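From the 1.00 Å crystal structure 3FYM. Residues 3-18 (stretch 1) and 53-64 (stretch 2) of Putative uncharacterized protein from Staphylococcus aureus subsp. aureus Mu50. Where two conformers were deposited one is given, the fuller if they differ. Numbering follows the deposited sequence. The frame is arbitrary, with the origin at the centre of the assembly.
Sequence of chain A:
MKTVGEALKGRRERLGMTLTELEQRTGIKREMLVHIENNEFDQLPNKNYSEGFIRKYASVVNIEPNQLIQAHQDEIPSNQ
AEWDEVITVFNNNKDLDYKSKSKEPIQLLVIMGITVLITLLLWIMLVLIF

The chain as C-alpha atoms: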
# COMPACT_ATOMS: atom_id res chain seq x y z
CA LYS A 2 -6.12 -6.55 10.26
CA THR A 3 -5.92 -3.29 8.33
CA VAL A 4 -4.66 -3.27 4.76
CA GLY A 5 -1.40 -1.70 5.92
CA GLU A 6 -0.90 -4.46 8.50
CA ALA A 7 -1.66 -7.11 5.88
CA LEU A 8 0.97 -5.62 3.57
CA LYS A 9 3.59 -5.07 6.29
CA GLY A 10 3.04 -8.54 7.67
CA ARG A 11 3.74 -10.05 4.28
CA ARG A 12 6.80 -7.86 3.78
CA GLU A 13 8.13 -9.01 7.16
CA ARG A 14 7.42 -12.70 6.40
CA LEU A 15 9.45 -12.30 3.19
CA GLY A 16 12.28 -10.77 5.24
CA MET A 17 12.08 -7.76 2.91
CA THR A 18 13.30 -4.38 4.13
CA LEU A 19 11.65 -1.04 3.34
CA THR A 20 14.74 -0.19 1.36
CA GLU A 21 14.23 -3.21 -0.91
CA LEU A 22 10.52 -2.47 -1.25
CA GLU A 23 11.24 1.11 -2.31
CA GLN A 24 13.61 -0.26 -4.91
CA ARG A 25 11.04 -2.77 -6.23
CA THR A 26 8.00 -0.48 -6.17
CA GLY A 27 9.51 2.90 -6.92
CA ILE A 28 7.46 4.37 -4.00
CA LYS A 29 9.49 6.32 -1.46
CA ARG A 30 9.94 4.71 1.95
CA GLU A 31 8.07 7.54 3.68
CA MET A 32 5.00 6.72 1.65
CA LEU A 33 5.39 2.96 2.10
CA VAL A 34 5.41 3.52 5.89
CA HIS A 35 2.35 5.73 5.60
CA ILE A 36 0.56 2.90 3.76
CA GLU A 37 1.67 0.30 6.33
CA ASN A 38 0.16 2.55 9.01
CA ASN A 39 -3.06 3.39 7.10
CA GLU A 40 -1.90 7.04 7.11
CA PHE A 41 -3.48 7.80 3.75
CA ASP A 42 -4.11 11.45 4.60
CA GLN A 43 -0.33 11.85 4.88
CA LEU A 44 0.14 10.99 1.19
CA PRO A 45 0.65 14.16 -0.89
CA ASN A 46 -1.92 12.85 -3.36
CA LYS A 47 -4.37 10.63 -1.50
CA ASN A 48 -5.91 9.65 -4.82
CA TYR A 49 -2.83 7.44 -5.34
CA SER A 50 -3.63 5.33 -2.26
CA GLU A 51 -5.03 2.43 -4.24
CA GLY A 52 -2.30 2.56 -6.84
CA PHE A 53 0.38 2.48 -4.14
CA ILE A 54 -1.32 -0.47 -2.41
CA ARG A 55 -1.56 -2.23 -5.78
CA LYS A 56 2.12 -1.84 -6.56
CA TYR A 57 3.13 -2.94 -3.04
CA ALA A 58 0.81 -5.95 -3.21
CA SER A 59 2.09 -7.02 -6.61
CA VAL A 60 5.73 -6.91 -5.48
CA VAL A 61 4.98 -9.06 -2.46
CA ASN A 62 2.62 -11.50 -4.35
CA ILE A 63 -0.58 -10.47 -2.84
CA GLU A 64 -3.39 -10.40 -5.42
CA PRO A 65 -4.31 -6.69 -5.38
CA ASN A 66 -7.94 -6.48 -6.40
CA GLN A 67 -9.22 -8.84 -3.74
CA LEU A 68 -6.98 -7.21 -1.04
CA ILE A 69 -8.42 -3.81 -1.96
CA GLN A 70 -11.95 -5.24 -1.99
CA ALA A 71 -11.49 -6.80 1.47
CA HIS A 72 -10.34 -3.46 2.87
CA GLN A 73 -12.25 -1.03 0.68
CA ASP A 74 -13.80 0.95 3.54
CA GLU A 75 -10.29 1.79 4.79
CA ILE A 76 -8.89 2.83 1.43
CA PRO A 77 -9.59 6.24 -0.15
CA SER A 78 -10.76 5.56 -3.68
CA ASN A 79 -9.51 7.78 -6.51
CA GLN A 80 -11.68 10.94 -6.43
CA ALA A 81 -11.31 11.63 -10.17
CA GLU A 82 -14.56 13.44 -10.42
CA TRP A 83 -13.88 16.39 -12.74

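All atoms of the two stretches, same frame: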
# COMPACT_ATOMS: atom_id res chain seq x y z
N THR A 3 -5.79 -4.33 9.36
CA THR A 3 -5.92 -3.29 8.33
C THR A 3 -5.15 -3.71 7.11
O THR A 3 -4.33 -4.61 7.10
CB THR A 3 -5.36 -1.98 8.86
OG1 THR A 3 -4.06 -2.18 9.22
CG2 THR A 3 -6.05 -1.45 10.09
N VAL A 4 -5.40 -2.98 5.99
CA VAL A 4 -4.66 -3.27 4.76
C VAL A 4 -3.18 -3.03 4.98
O VAL A 4 -2.36 -3.78 4.50
CB VAL A 4 -5.23 -2.46 3.58
CG1 VAL A 4 -4.98 -0.93 3.71
CG2 VAL A 4 -4.62 -2.98 2.29
N GLY A 5 -2.82 -1.99 5.72
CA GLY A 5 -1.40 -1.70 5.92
C GLY A 5 -0.73 -2.78 6.74
O GLY A 5 0.42 -3.18 6.50
N GLU A 6 -1.37 -3.36 7.71
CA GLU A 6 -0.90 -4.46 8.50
C GLU A 6 -0.80 -5.71 7.67
O GLU A 6 0.16 -6.49 7.84
CB GLU A 6 -1.82 -4.73 9.71
CG GLU A 6 -1.77 -3.65 10.76
CD GLU A 6 -2.89 -3.67 11.77
OE1 GLU A 6 -3.91 -4.36 11.65
OE2 GLU A 6 -2.73 -2.91 12.74
N ALA A 7 -1.75 -5.94 6.77
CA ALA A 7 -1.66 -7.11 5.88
C ALA A 7 -0.41 -7.01 5.03
O ALA A 7 0.34 -7.97 4.84
CB ALA A 7 -2.90 -7.24 5.03
N LEU A 8 -0.19 -5.83 4.42
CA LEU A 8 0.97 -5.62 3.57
C LEU A 8 2.28 -5.75 4.34
O LEU A 8 3.19 -6.46 3.93
CB LEU A 8 0.87 -4.23 2.88
CG LEU A 8 -0.23 -4.12 1.83
CD1 LEU A 8 -0.41 -2.66 1.48
CD2 LEU A 8 0.08 -4.95 0.59
N LYS A 9 2.36 -5.05 5.45
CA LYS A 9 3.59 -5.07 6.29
C LYS A 9 3.88 -6.48 6.76
O LYS A 9 5.03 -6.89 6.79
CB LYS A 9 3.45 -4.11 7.45
CG LYS A 9 4.70 -3.97 8.32
CD LYS A 9 4.54 -2.97 9.42
CE LYS A 9 5.80 -2.74 10.21
NZ LYS A 9 5.59 -1.66 11.20
N GLY A 10 2.86 -7.20 7.20
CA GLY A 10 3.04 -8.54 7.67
C GLY A 10 3.69 -9.40 6.61
O GLY A 10 4.62 -10.20 6.84
N ARG A 11 3.18 -9.32 5.37
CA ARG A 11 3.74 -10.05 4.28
C ARG A 11 5.18 -9.64 3.98
O ARG A 11 6.04 -10.50 3.77
CB ARG A 11 2.88 -9.87 3.03
CG ARG A 11 3.42 -10.53 1.78
CD ARG A 11 3.54 -12.03 1.88
NE ARG A 11 4.04 -12.53 0.57
CZ ARG A 11 4.30 -13.80 0.27
NH1 ARG A 11 4.12 -14.72 1.21
NH2 ARG A 11 4.77 -14.11 -0.93
N ARG A 12 5.45 -8.34 3.97
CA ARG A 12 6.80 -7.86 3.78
C ARG A 12 7.74 -8.47 4.82
O ARG A 12 8.83 -8.93 4.48
CB ARG A 12 6.85 -6.33 3.86
CG ARG A 12 8.28 -5.79 3.67
CD ARG A 12 8.31 -4.28 3.81
NE ARG A 12 7.96 -3.64 5.01
CZ ARG A 12 8.66 -3.59 6.15
NH1 ARG A 12 8.19 -2.83 7.16
NH2 ARG A 12 9.79 -4.25 6.26
N GLU A 13 7.28 -8.51 6.07
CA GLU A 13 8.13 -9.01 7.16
C GLU A 13 8.31 -10.51 7.00
O GLU A 13 9.44 -10.98 7.21
CB GLU A 13 7.57 -8.59 8.48
CG GLU A 13 7.63 -7.11 8.79
CD GLU A 13 7.10 -6.79 10.16
OE1 GLU A 13 5.87 -6.90 10.34
OE2 GLU A 13 7.91 -6.39 11.00
N ARG A 14 7.27 -11.24 6.64
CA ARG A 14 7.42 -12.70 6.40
C ARG A 14 8.37 -13.02 5.27
O ARG A 14 9.05 -14.05 5.35
CB ARG A 14 6.07 -13.31 6.04
CG ARG A 14 5.21 -13.32 7.30
CD ARG A 14 3.96 -14.12 7.03
NE ARG A 14 3.05 -13.67 5.99
CZ ARG A 14 2.11 -12.74 6.16
NH1 ARG A 14 1.40 -12.51 5.10
NH2 ARG A 14 1.92 -12.10 7.31
N LEU A 15 8.51 -12.14 4.29
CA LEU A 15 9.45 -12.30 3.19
C LEU A 15 10.85 -11.89 3.63
O LEU A 15 11.79 -12.09 2.83
CB LEU A 15 9.03 -11.48 2.00
CG LEU A 15 7.78 -11.99 1.24
CD1 LEU A 15 7.28 -10.91 0.28
CD2 LEU A 15 8.08 -13.28 0.55
N GLY A 16 11.00 -11.29 4.82
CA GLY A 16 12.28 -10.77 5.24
C GLY A 16 12.72 -9.58 4.42
O GLY A 16 13.89 -9.25 4.38
N MET A 17 11.80 -8.88 3.77
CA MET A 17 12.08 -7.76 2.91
C MET A 17 12.13 -6.45 3.69
O MET A 17 11.25 -6.12 4.44
CB MET A 17 11.03 -7.70 1.79
CG MET A 17 11.30 -6.65 0.73
SD MET A 17 10.01 -6.48 -0.51
CE MET A 17 10.19 -8.08 -1.34
N THR A 18 13.21 -5.69 3.45
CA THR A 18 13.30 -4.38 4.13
C THR A 18 12.52 -3.33 3.32
O THR A 18 12.17 -3.50 2.16
CB THR A 18 14.71 -3.93 4.35
OG1 THR A 18 15.21 -3.83 3.04
CG2 THR A 18 15.67 -4.88 4.98
N PHE A 53 -0.76 2.86 -4.99
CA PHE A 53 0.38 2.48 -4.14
C PHE A 53 0.18 1.10 -3.53
O PHE A 53 1.11 0.27 -3.50
CB PHE A 53 0.63 3.49 -3.06
CG PHE A 53 1.14 4.83 -3.47
CD1 PHE A 53 1.01 5.92 -2.65
CD2 PHE A 53 1.78 5.04 -4.66
CE1 PHE A 53 1.58 7.14 -2.93
CE2 PHE A 53 2.35 6.28 -4.95
CZ PHE A 53 2.23 7.33 -4.09
N ILE A 54 -1.01 0.86 -2.97
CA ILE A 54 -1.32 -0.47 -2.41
C ILE A 54 -1.15 -1.53 -3.48
O ILE A 54 -0.62 -2.60 -3.20
CB ILE A 54 -2.74 -0.46 -1.82
CG1 ILE A 54 -2.79 0.36 -0.51
CG2 ILE A 54 -3.25 -1.87 -1.57
CD1 ILE A 54 -4.18 0.71 -0.07
N ARG A 55 -1.64 -1.27 -4.67
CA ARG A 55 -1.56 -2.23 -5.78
C ARG A 55 -0.12 -2.58 -6.13
O ARG A 55 0.22 -3.76 -6.32
CB ARG A 55 -2.29 -1.66 -6.99
CG ARG A 55 -2.31 -2.49 -8.21
CD ARG A 55 -3.14 -1.85 -9.33
NE ARG A 55 -4.54 -1.65 -8.87
CZ ARG A 55 -5.44 -2.64 -8.81
NH1 ARG A 55 -6.62 -2.38 -8.35
NH2 ARG A 55 -5.13 -3.84 -9.22
N LYS A 56 0.74 -1.57 -6.21
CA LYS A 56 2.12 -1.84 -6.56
C LYS A 56 2.82 -2.62 -5.45
O LYS A 56 3.58 -3.55 -5.71
CB LYS A 56 2.82 -0.52 -6.87
CG LYS A 56 4.23 -0.74 -7.37
CD LYS A 56 4.31 -1.58 -8.63
CE LYS A 56 5.73 -1.71 -9.16
NZ LYS A 56 5.69 -2.32 -10.53
N TYR A 57 2.60 -2.21 -4.19
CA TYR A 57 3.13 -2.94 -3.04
C TYR A 57 2.70 -4.39 -3.12
O TYR A 57 3.51 -5.33 -3.07
CB TYR A 57 2.73 -2.19 -1.79
CG TYR A 57 3.29 -2.59 -0.47
CD1 TYR A 57 3.70 -3.88 -0.13
CD2 TYR A 57 3.38 -1.65 0.55
CE1 TYR A 57 4.17 -4.22 1.08
CE2 TYR A 57 3.85 -1.97 1.81
CZ TYR A 57 4.24 -3.25 2.10
OH TYR A 57 4.74 -3.64 3.29
N ALA A 58 1.38 -4.60 -3.19
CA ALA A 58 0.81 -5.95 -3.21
C ALA A 58 1.45 -6.79 -4.29
O ALA A 58 1.82 -7.94 -4.11
CB ALA A 58 -0.70 -5.89 -3.35
N SER A 59 1.55 -6.23 -5.50
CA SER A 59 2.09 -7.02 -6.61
C SER A 59 3.51 -7.42 -6.34
O SER A 59 3.90 -8.58 -6.59
CB SER A 59 1.93 -6.23 -7.92
OG SER A 59 2.87 -5.20 -8.00
N VAL A 60 4.37 -6.55 -5.78
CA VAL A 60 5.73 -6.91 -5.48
C VAL A 60 5.84 -8.03 -4.46
O VAL A 60 6.76 -8.88 -4.55
CB VAL A 60 6.52 -5.65 -5.00
CG1 VAL A 60 7.84 -6.04 -4.35
CG2 VAL A 60 6.74 -4.75 -6.20
N VAL A 61 4.94 -8.09 -3.50
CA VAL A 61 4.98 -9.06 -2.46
C VAL A 61 4.02 -10.24 -2.70
O VAL A 61 3.74 -11.04 -1.81
CB VAL A 61 4.78 -8.47 -1.06
CG1 VAL A 61 5.88 -7.46 -0.79
CG2 VAL A 61 3.41 -7.86 -0.85
N ASN A 62 3.49 -10.39 -3.91
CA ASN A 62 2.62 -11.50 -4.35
C ASN A 62 1.42 -11.69 -3.42
O ASN A 62 0.98 -12.74 -2.92
CB ASN A 62 3.44 -12.78 -4.63
CG ASN A 62 4.32 -12.71 -5.87
OD1 ASN A 62 3.87 -12.87 -7.06
ND2 ASN A 62 5.60 -12.52 -5.60
N ILE A 63 0.78 -10.52 -3.29
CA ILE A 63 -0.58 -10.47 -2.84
C ILE A 63 -1.45 -10.01 -4.00
O ILE A 63 -1.17 -8.97 -4.59
CB ILE A 63 -0.75 -9.54 -1.62
CG1 ILE A 63 -0.02 -10.08 -0.39
CG2 ILE A 63 -2.22 -9.32 -1.29
CD1 ILE A 63 0.00 -9.11 0.78
N GLU A 64 -2.50 -10.77 -4.34
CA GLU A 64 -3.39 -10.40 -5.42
C GLU A 64 -4.06 -9.05 -5.05
O GLU A 64 -4.76 -8.99 -4.03
CB GLU A 64 -4.40 -11.49 -5.69
CG GLU A 64 -5.09 -11.35 -7.05
CD GLU A 64 -6.12 -10.20 -7.14
OE1 GLU A 64 -5.97 -9.23 -7.92
OE2 GLU A 64 -6.98 -10.12 -6.31

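Helices that run in nearly the same direction can meet through a central apolar residue that touches several partners of different shapes, as Leu8 does here. Leu8, with 110 Å² covered by the other stretch, is the centre of the contact. Its CB lies over one face of the Tyr57 ring, 3.8 Å from the ring centroid and only 19° off the normal, a CH-pi contact, mostly dispersive, in which the aliphatic CB fits against the flat ring. Beyond this, Leu8 CD1 reaches Ile54 CG2 at 4.2 Å, while Leu8 CD2 packs against Ala58 CB at 4.1 Å and Ile63 CD1 at 4.2 Å, so that one side chain touches both the helix and the segment following it.

The backbones set the terms of this fit. Helices 4-14 and 53-60 cross at 27°, with axes 10.4 Å apart at closest approach, a spacing filled by side chains. The CA atoms of Leu8 and Ala58 come within 6.8 Å, and those of Arg12 and Val61 within 6.6 Å.

Apolar contacts continue toward both ends of the first stretch. Val4 CG1 meets Ile54 CD1 at 4.2 Å; further along the chain, Leu15 CD1 lies 3.7 Å from Val61 CB, and Met17 CE lies 4.3 Å from Val60 CG1. The Arg12 side chain ties down the backbone at Met17, with Arg12 NH2 donating to Met17 O at 3.0 Å.

At the polar edge, Arg11 combines both kinds of chemistry. Its aliphatic part packs on the second stretch, with Arg11 CB 3.7 Å from Ile63 CD1, while Arg11 NE donates to Val61 O at 2.8 Å, supplemented by a weak bond from Arg11 NH2 to Val61 O at 3.4 Å. The carbonyl lies near the guanidinium plane, where the N-H groups point.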